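Local structure of dihydrodipicolinate synthase (Rhodopseudomonas palustris, 3DZ1) at residues D27-S30 against I31-T35; L58-A61 against E62-V66; Q126-A130 against I131-V135. The protein probably acts as a 4-hydroxy-tetrahydrodipicolinate synthase of the DapA family, the pyruvate-using enzyme of lysine biosynthesis. One frame throughout, in Å; residues are numbered along the deposited sequence.

Overall arrangement
The three contacts lie on the outer helices of a single TIM barrel, and they follow one another along the chain. Contact 1 is the opening turns of helix 28-40 and contact 2 those of helix 60-73, which belong to two successive beta-alpha-beta units. Contact 3 closes helix 117-131 ahead of strand 137-141. Contacts 1 and 2 have centres about 15 Å apart and touch, with I31 CD1 4.2 Å from V66 CG1. The centre of contact 3 is about 21 Å from that of contact 2 and about 30 Å from that of contact 1. Contacts 2 and 3 both reach the second subunit. All three lie away from M217, the predicted pyruvate-binding residue.

Contact 1: residues D27-S30 against I31-T35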
ATOM      1  N   ASP A  27      -6.849  33.416  -8.595  1.00 18.10           N
ATOM      2  CA  ASP A  27      -6.788  34.787  -8.104  1.00 17.45           C
ATOM      3  C   ASP A  27      -5.385  35.343  -8.355  1.00 18.40           C
ATOM      4  O   ASP A  27      -4.500  35.194  -7.518  1.00 16.58           O
ATOM      5  CB  ASP A  27      -7.114  34.796  -6.605  1.00 18.30           C
ATOM      6  CG  ASP A  27      -6.996  36.173  -5.974  1.00 18.78           C
ATOM      7  OD1 ASP A  27      -6.635  37.141  -6.678  1.00 19.01           O
ATOM      8  OD2 ASP A  27      -7.263  36.281  -4.757  1.00 17.49           O
ATOM      9  N   ASP A  28      -5.194  35.989  -9.505  1.00 18.28           N
ATOM     10  CA  ASP A  28      -3.895  36.547  -9.887  1.00 18.88           C
ATOM     11  C   ASP A  28      -3.389  37.682  -9.007  1.00 17.43           C
ATOM     12  O   ASP A  28      -2.180  37.839  -8.819  1.00 16.73           O
ATOM     13  CB  ASP A  28      -3.929  37.013 -11.344  1.00 21.27           C
ATOM     14  CG  ASP A  28      -3.989  35.857 -12.320  1.00 24.15           C
ATOM     15  OD1 ASP A  28      -3.121  34.965 -12.237  1.00 25.40           O
ATOM     16  OD2 ASP A  28      -4.900  35.842 -13.172  1.00 27.75           O
ATOM     17  N   VAL A  29      -4.310  38.481  -8.483  1.00 16.52           N
ATOM     18  CA  VAL A  29      -3.943  39.587  -7.615  1.00 17.49           C
ATOM     19  C   VAL A  29      -3.221  39.035  -6.386  1.00 15.24           C
ATOM     20  O   VAL A  29      -2.217  39.592  -5.937  1.00 16.56           O
ATOM     21  CB  VAL A  29      -5.194  40.367  -7.161  1.00 18.82           C
ATOM     22  CG1 VAL A  29      -4.794  41.529  -6.276  1.00 20.61           C
ATOM     23  CG2 VAL A  29      -5.963  40.865  -8.377  1.00 19.44           C
ATOM     24  N   SER A  30      -3.744  37.936  -5.847  1.00 14.62           N
ATOM     25  CA  SER A  30      -3.157  37.299  -4.672  1.00 13.21           C
ATOM     26  C   SER A  30      -1.828  36.626  -4.992  1.00 12.56           C
ATOM     27  O   SER A  30      -0.945  36.549  -4.137  1.00 12.85           O
ATOM     28  CB  SER A  30      -4.134  36.284  -4.077  1.00 13.01           C
ATOM     29  OG  SER A  30      -5.179  36.950  -3.388  1.00 15.14           O
ATOM     30  N   ILE A  31      -1.680  36.128  -6.216  1.00 11.98           N
ATOM     31  CA  ILE A  31      -0.418  35.509  -6.600  1.00 13.59           C
ATOM     32  C   ILE A  31       0.676  36.572  -6.505  1.00 13.61           C
ATOM     33  O   ILE A  31       1.756  36.315  -5.977  1.00 12.82           O
ATOM     34  CB  ILE A  31      -0.472  34.940  -8.038  1.00 13.63           C
ATOM     35  CG1 ILE A  31      -1.354  33.689  -8.059  1.00 13.49           C
ATOM     36  CG2 ILE A  31       0.935  34.607  -8.529  1.00 13.32           C
ATOM     37  CD1 ILE A  31      -1.552  33.089  -9.434  1.00 16.90           C
ATOM     38  N   ASP A  32       0.386  37.778  -6.988  1.00 14.85           N
ATOM     39  CA  ASP A  32       1.366  38.860  -6.938  1.00 15.77           C
ATOM     40  C   ASP A  32       1.616  39.289  -5.493  1.00 14.88           C
ATOM     41  O   ASP A  32       2.751  39.544  -5.096  1.00 14.14           O
ATOM     42  CB  ASP A  32       0.893  40.077  -7.745  1.00 19.00           C
ATOM     43  CG  ASP A  32       0.606  39.750  -9.200  1.00 20.57           C
ATOM     44  OD1 ASP A  32       1.331  38.923  -9.793  1.00 21.54           O
ATOM     45  OD2 ASP A  32      -0.343  40.342  -9.758  1.00 24.62           O
ATOM     46  N   ARG A  33       0.544  39.375  -4.715  1.00 13.81           N
ATOM     47  CA  ARG A  33       0.633  39.775  -3.319  1.00 13.61           C
ATOM     48  C   ARG A  33       1.482  38.779  -2.523  1.00 13.23           C
ATOM     49  O   ARG A  33       2.317  39.173  -1.700  1.00 12.78           O
ATOM     50  CB  ARG A  33      -0.774  39.866  -2.733  1.00 15.93           C
ATOM     51  CG  ARG A  33      -0.857  40.445  -1.339  1.00 20.07           C
ATOM     52  CD  ARG A  33      -2.304  40.445  -0.891  1.00 24.85           C
ATOM     53  NE  ARG A  33      -3.142  41.216  -1.800  1.00 27.43           N
ATOM     54  CZ  ARG A  33      -4.346  40.835  -2.219  1.00 30.41           C
ATOM     55  NH1 ARG A  33      -4.865  39.681  -1.819  1.00 30.73           N
ATOM     56  NH2 ARG A  33      -5.037  41.618  -3.035  1.00 31.70           N
ATOM     57  N   LEU A  34       1.258  37.490  -2.760  1.00 12.03           N
ATOM     58  CA  LEU A  34       2.025  36.448  -2.082  1.00 12.66           C
ATOM     59  C   LEU A  34       3.494  36.557  -2.466  1.00 10.77           C
ATOM     60  O   LEU A  34       4.375  36.503  -1.610  1.00 12.48           O
ATOM     61  CB  LEU A  34       1.516  35.056  -2.476  1.00 13.78           C
ATOM     62  CG  LEU A  34       0.352  34.467  -1.684  1.00 15.39           C
ATOM     63  CD1 LEU A  34      -0.064  33.135  -2.295  1.00 17.29           C
ATOM     64  CD2 LEU A  34       0.776  34.284  -0.231  1.00 15.07           C
ATOM     65  N   THR A  35       3.749  36.711  -3.761  1.00 10.64           N
ATOM     66  CA  THR A  35       5.111  36.816  -4.261  1.00 11.43           C
ATOM     67  C   THR A  35       5.855  37.998  -3.652  1.00 12.30           C
ATOM     68  O   THR A  35       7.008  37.862  -3.236  1.00 10.87           O
ATOM     69  CB  THR A  35       5.136  36.954  -5.795  1.00 11.69           C
ATOM     70  OG1 THR A  35       4.478  35.828  -6.388  1.00 13.36           O
ATOM     71  CG2 THR A  35       6.576  37.011  -6.296  1.00 11.79           C
TER
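The carbonyls of D27, D28, V29 and S30 accept in turn from the backbone N-H groups of I31, D32, R33 and L34, the i to i+4 bonds of a starting helix. The first of them, I31 N to D27 O, is 3.2 Å long. The last, L34 N to S30 O, has tightened to 2.8 Å. D27 is the N-cap, and its carboxylate takes two bonds from S30. S30 N reaches OD1 at 3.1 Å, and S30 OG donates to D27 OD2 at 2.6 Å; both meet the carboxylate from above its plane. With CG anti to the backbone N (chi1 -172°) and a bend at chi3, R33 folds back toward the helix start. One face of its guanidinium lies over S30 CA and V29 O, while its NH2 is 3.3 Å from V29 CG1. On another side of the turn, D28 and I31 lie alongside each other, OD1 3.7 Å from CD1. Partners beyond the two segments fix the polar ends: D32 forms a salt bridge with R69, and R33 NH1 bonds to L274 O. In the unit strand 11-15, helix 28-40, strand 45-48, this first turn leans on helix 60-73, where I31 touches R69 and F70.

Contact 2: residues L58-A61 against E62-V66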
ATOM      1  N   LEU A  58      -5.939  21.743 -11.479  1.00 17.95           N
ATOM      2  CA  LEU A  58      -5.887  22.730 -12.552  1.00 20.82           C
ATOM      3  C   LEU A  58      -5.752  22.010 -13.892  1.00 21.23           C
ATOM      4  O   LEU A  58      -5.303  20.863 -13.939  1.00 21.52           O
ATOM      5  CB  LEU A  58      -4.670  23.637 -12.362  1.00 22.10           C
ATOM      6  CG  LEU A  58      -4.492  24.350 -11.023  1.00 22.29           C
ATOM      7  CD1 LEU A  58      -3.109  24.981 -10.973  1.00 22.82           C
ATOM      8  CD2 LEU A  58      -5.573  25.404 -10.840  1.00 20.92           C
ATOM      9  N   ASP A  59      -6.152  22.664 -14.978  1.00 24.12           N
ATOM     10  CA  ASP A  59      -5.989  22.049 -16.291  1.00 26.40           C
ATOM     11  C   ASP A  59      -4.626  22.522 -16.809  1.00 25.93           C
ATOM     12  O   ASP A  59      -4.035  23.452 -16.255  1.00 24.87           O
ATOM     13  CB  ASP A  59      -7.121  22.456 -17.246  1.00 29.44           C
ATOM     14  CG  ASP A  59      -7.103  23.930 -17.596  1.00 33.64           C
ATOM     15  OD1 ASP A  59      -6.048  24.433 -18.033  1.00 34.70           O
ATOM     16  OD2 ASP A  59      -8.156  24.584 -17.450  1.00 36.55           O
ATOM     17  N   ALA A  60      -4.123  21.880 -17.856  1.00 25.29           N
ATOM     18  CA  ALA A  60      -2.819  22.229 -18.414  1.00 25.21           C
ATOM     19  C   ALA A  60      -2.577  23.729 -18.595  1.00 25.10           C
ATOM     20  O   ALA A  60      -1.563  24.259 -18.135  1.00 24.85           O
ATOM     21  CB  ALA A  60      -2.618  21.508 -19.746  1.00 26.44           C
ATOM     22  N   ALA A  61      -3.504  24.412 -19.261  1.00 23.61           N
ATOM     23  CA  ALA A  61      -3.371  25.849 -19.506  1.00 23.10           C
ATOM     24  C   ALA A  61      -3.293  26.676 -18.223  1.00 23.50           C
ATOM     25  O   ALA A  61      -2.538  27.647 -18.144  1.00 21.40           O
ATOM     26  CB  ALA A  61      -4.532  26.337 -20.366  1.00 23.78           C
ATOM     27  N   GLU A  62      -4.077  26.295 -17.220  1.00 22.19           N
ATOM     28  CA  GLU A  62      -4.084  27.013 -15.952  1.00 22.92           C
ATOM     29  C   GLU A  62      -2.756  26.854 -15.219  1.00 21.36           C
ATOM     30  O   GLU A  62      -2.210  27.825 -14.692  1.00 20.14           O
ATOM     31  CB  GLU A  62      -5.229  26.510 -15.072  1.00 23.95           C
ATOM     32  CG  GLU A  62      -6.597  26.742 -15.680  1.00 28.30           C
ATOM     33  CD  GLU A  62      -7.716  26.203 -14.821  1.00 28.82           C
ATOM     34  OE1 GLU A  62      -7.667  25.008 -14.469  1.00 28.97           O
ATOM     35  OE2 GLU A  62      -8.643  26.975 -14.503  1.00 29.04           O
ATOM     36  N   ALA A  63      -2.241  25.630 -15.190  1.00 20.12           N
ATOM     37  CA  ALA A  63      -0.972  25.355 -14.520  1.00 19.33           C
ATOM     38  C   ALA A  63       0.142  26.206 -15.126  1.00 19.97           C
ATOM     39  O   ALA A  63       0.958  26.786 -14.411  1.00 18.61           O
ATOM     40  CB  ALA A  63      -0.630  23.881 -14.642  1.00 18.53           C
ATOM     41  N   GLU A  64       0.170  26.280 -16.451  1.00 19.14           N
ATOM     42  CA  GLU A  64       1.184  27.068 -17.137  1.00 19.03           C
ATOM     43  C   GLU A  64       1.052  28.553 -16.803  1.00 17.59           C
ATOM     44  O   GLU A  64       2.051  29.236 -16.582  1.00 15.86           O
ATOM     45  CB  GLU A  64       1.076  26.841 -18.648  1.00 22.17           C
ATOM     46  CG  GLU A  64       1.556  25.455 -19.078  1.00 24.96           C
ATOM     47  CD  GLU A  64       1.140  25.091 -20.492  1.00 27.99           C
ATOM     48  OE1 GLU A  64       1.068  25.997 -21.351  1.00 29.73           O
ATOM     49  OE2 GLU A  64       0.897  23.894 -20.751  1.00 28.93           O
ATOM     50  N   ALA A  65      -0.182  29.046 -16.749  1.00 16.23           N
ATOM     51  CA  ALA A  65      -0.427  30.452 -16.437  1.00 16.44           C
ATOM     52  C   ALA A  65      -0.001  30.777 -15.005  1.00 17.19           C
ATOM     53  O   ALA A  65       0.644  31.792 -14.757  1.00 18.43           O
ATOM     54  CB  ALA A  65      -1.905  30.788 -16.630  1.00 15.71           C
ATOM     55  N   VAL A  66      -0.360  29.911 -14.065  1.00 15.70           N
ATOM     56  CA  VAL A  66      -0.003  30.129 -12.667  1.00 14.45           C
ATOM     57  C   VAL A  66       1.513  30.160 -12.506  1.00 13.06           C
ATOM     58  O   VAL A  66       2.069  31.103 -11.936  1.00 12.47           O
ATOM     59  CB  VAL A  66      -0.589  29.023 -11.770  1.00 15.33           C
ATOM     60  CG1 VAL A  66      -0.129  29.217 -10.332  1.00 12.87           C
ATOM     61  CG2 VAL A  66      -2.112  29.054 -11.842  1.00 16.19           C
TER
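D59 and E62 exchange two hydrogen bonds at the start of helix 60-73. D59 OD1 accepts from E62 N at 2.8 Å, the donor lying out of the carboxylate plane. In return D59 N donates to E62 OE1, also at 2.8 Å, through the anti lone pair of that oxygen. A chi1 of 66° sets the D59 carboxylate between its own backbone N and carbonyl carbon, which places OD1 in front of the N-H of E62. Main-chain bonds carry the helix on: A63 N meets D59 O at 3.0 Å, nearly along the C=O axis, and E64 and A65 bond to A60 O and A61 O. The charges are less comfortable, because D59 OD2 and E62 OE1 are only 3.1 Å apart, in carboxylates whose planes differ by 15°. This crowding is probably eased by the salt bridge of E62 OE2 with R281; R93 of the second subunit offers D59 OD2 a weak, long ion pair. An alanine in place of E62 would probably leave the N-H of D59 without its acceptor and R281 without its carboxylate. Among the apolar groups, L58 CD1 approaches V66 CG2 at 4.3 Å. Reciprocal bonding of this kind defines a capping box, which here starts the helix between strands 45-48 and 78-82 of the TIM barrel.

Contact 3: residues Q126-A130 against I131-V135; sequences QATEA and IGDDV
The N-H groups of I131 and G132 bond back to the carbonyls of A127 and T128, the last two i to i+4 bonds of helix 117-131, and the chain then turns toward strand 137-141 of the TIM barrel. This is a helix C-terminus ended by a glycine of positive phi (105°), the same glycine opening a type I beta turn that runs to V135. The tight side is the helix backbone together with I131. I131 N bonds to A127 O at 3.1 Å; G132 N reaches T128 O at 2.9 Å, but this bond is more bent, with an N-H...O angle of 137°. Because chi1 of I131 is 64°, CG1 sits between the backbone N and the carbonyl carbon and swings back over the helix end, 3.6 Å from A127 O. The same buried side chain packs on M91 and A95 of helix 88-101 and on V106 and I108 of strand 105-108, joining the helix end to the barrel wall. A130 O, at the end of the helix, is taken by R92 NH1.

The other side is looser and more open to solvent. D133, an exposed residue, crosses T128 at about a right angle, with OD1 3.9 Å from T128 CB. The hydroxyl of T128 looks elsewhere, to the carbonyls of F124 and R125 one turn earlier. E129 also lies on the exposed side, where it packs against K282 of the second subunit. The turn is held by V135 N bonding to G132 O at 3.2 Å, and D134 is tied to R96 by a salt bridge. At G132 a side chain would be jammed against the carbonyl oxygen of I131, and its CB would fall 2.6 Å from D134 OD1.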
ATOM      1  N   GLN A 126      15.127   8.404 -16.841  1.00 14.41           N
ATOM      2  CA  GLN A 126      14.138   8.604 -17.896  1.00 13.74           C
ATOM      3  C   GLN A 126      13.534   9.996 -17.750  1.00 13.58           C
ATOM      4  O   GLN A 126      13.230  10.662 -18.743  1.00 13.25           O
ATOM      5  CB  GLN A 126      13.026   7.558 -17.808  1.00 15.69           C
ATOM      6  CG  GLN A 126      13.507   6.126 -17.896  1.00 18.12           C
ATOM      7  CD  GLN A 126      12.373   5.136 -17.752  1.00 19.42           C
ATOM      8  OE1 GLN A 126      11.498   5.302 -16.902  1.00 21.63           O
ATOM      9  NE2 GLN A 126      12.389   4.092 -18.570  1.00 18.64           N
ATOM     10  N   ALA A 127      13.366  10.426 -16.502  1.00 13.21           N
ATOM     11  CA  ALA A 127      12.797  11.736 -16.203  1.00 12.81           C
ATOM     12  C   ALA A 127      13.694  12.860 -16.715  1.00 12.73           C
ATOM     13  O   ALA A 127      13.210  13.809 -17.327  1.00 13.38           O
ATOM     14  CB  ALA A 127      12.576  11.878 -14.696  1.00 12.56           C
ATOM     15  N   THR A 128      15.000  12.753 -16.471  1.00 11.84           N
ATOM     16  CA  THR A 128      15.928  13.783 -16.935  1.00 13.49           C
ATOM     17  C   THR A 128      16.055  13.769 -18.456  1.00 13.67           C
ATOM     18  O   THR A 128      16.259  14.811 -19.083  1.00 14.12           O
ATOM     19  CB  THR A 128      17.337  13.624 -16.310  1.00 12.91           C
ATOM     20  OG1 THR A 128      17.829  12.301 -16.549  1.00 14.32           O
ATOM     21  CG2 THR A 128      17.292  13.893 -14.813  1.00 11.13           C
ATOM     22  N   GLU A 129      15.938  12.588 -19.052  1.00 15.25           N
ATOM     23  CA  GLU A 129      16.021  12.478 -20.502  1.00 17.34           C
ATOM     24  C   GLU A 129      14.824  13.216 -21.093  1.00 17.47           C
ATOM     25  O   GLU A 129      14.915  13.825 -22.160  1.00 17.35           O
ATOM     26  CB  GLU A 129      15.989  11.007 -20.924  1.00 19.90           C
ATOM     27  CG  GLU A 129      15.899  10.792 -22.423  1.00 24.76           C
ATOM     28  CD  GLU A 129      15.829   9.324 -22.795  1.00 28.08           C
ATOM     29  OE1 GLU A 129      14.915   8.627 -22.302  1.00 29.52           O
ATOM     30  OE2 GLU A 129      16.686   8.868 -23.582  1.00 29.92           O
ATOM     31  N   ALA A 130      13.708  13.170 -20.371  1.00 16.87           N
ATOM     32  CA  ALA A 130      12.474  13.817 -20.793  1.00 19.19           C
ATOM     33  C   ALA A 130      12.519  15.345 -20.759  1.00 19.21           C
ATOM     34  O   ALA A 130      12.173  15.999 -21.743  1.00 20.57           O
ATOM     35  CB  ALA A 130      11.319  13.322 -19.937  1.00 18.08           C
ATOM     36  N   ILE A 131      12.935  15.915 -19.632  1.00 18.72           N
ATOM     37  CA  ILE A 131      12.992  17.369 -19.501  1.00 19.11           C
ATOM     38  C   ILE A 131      14.245  17.993 -20.105  1.00 18.45           C
ATOM     39  O   ILE A 131      14.276  19.196 -20.359  1.00 18.11           O
ATOM     40  CB  ILE A 131      12.915  17.815 -18.021  1.00 20.24           C
ATOM     41  CG1 ILE A 131      14.144  17.315 -17.260  1.00 22.43           C
ATOM     42  CG2 ILE A 131      11.630  17.299 -17.388  1.00 19.71           C
ATOM     43  CD1 ILE A 131      14.282  17.898 -15.872  1.00 22.94           C
ATOM     44  N   GLY A 132      15.271  17.177 -20.329  1.00 18.39           N
ATOM     45  CA  GLY A 132      16.515  17.678 -20.890  1.00 18.59           C
ATOM     46  C   GLY A 132      17.579  17.768 -19.813  1.00 20.09           C
ATOM     47  O   GLY A 132      17.306  18.239 -18.709  1.00 17.58           O
ATOM     48  N   ASP A 133      18.791  17.320 -20.122  1.00 22.49           N
ATOM     49  CA  ASP A 133      19.881  17.347 -19.144  1.00 26.59           C
ATOM     50  C   ASP A 133      20.360  18.755 -18.797  1.00 26.72           C
ATOM     51  O   ASP A 133      21.190  18.935 -17.906  1.00 28.58           O
ATOM     52  CB  ASP A 133      21.067  16.523 -19.650  1.00 30.31           C
ATOM     53  CG  ASP A 133      20.703  15.076 -19.903  1.00 33.79           C
ATOM     54  OD1 ASP A 133      20.090  14.450 -19.014  1.00 35.36           O
ATOM     55  OD2 ASP A 133      21.037  14.562 -20.991  1.00 38.81           O
ATOM     56  N   ASP A 134      19.832  19.750 -19.497  1.00 26.95           N
ATOM     57  CA  ASP A 134      20.217  21.135 -19.269  1.00 25.94           C
ATOM     58  C   ASP A 134      19.338  21.820 -18.226  1.00 23.26           C
ATOM     59  O   ASP A 134      19.619  22.941 -17.804  1.00 24.81           O
ATOM     60  CB  ASP A 134      20.144  21.914 -20.586  1.00 29.53           C
ATOM     61  CG  ASP A 134      18.758  21.876 -21.212  1.00 31.99           C
ATOM     62  OD1 ASP A 134      18.259  20.766 -21.494  1.00 34.38           O
ATOM     63  OD2 ASP A 134      18.169  22.956 -21.426  1.00 33.82           O
ATOM     64  N   VAL A 135      18.276  21.143 -17.811  1.00 18.70           N
ATOM     65  CA  VAL A 135      17.348  21.704 -16.841  1.00 14.71           C
ATOM     66  C   VAL A 135      17.697  21.361 -15.393  1.00 12.97           C
ATOM     67  O   VAL A 135      17.698  20.191 -15.004  1.00  9.64           O
ATOM     68  CB  VAL A 135      15.907  21.223 -17.134  1.00 15.62           C
ATOM     69  CG1 VAL A 135      14.931  21.826 -16.130  1.00 13.28           C
ATOM     70  CG2 VAL A 135      15.517  21.606 -18.557  1.00 16.63           C
TER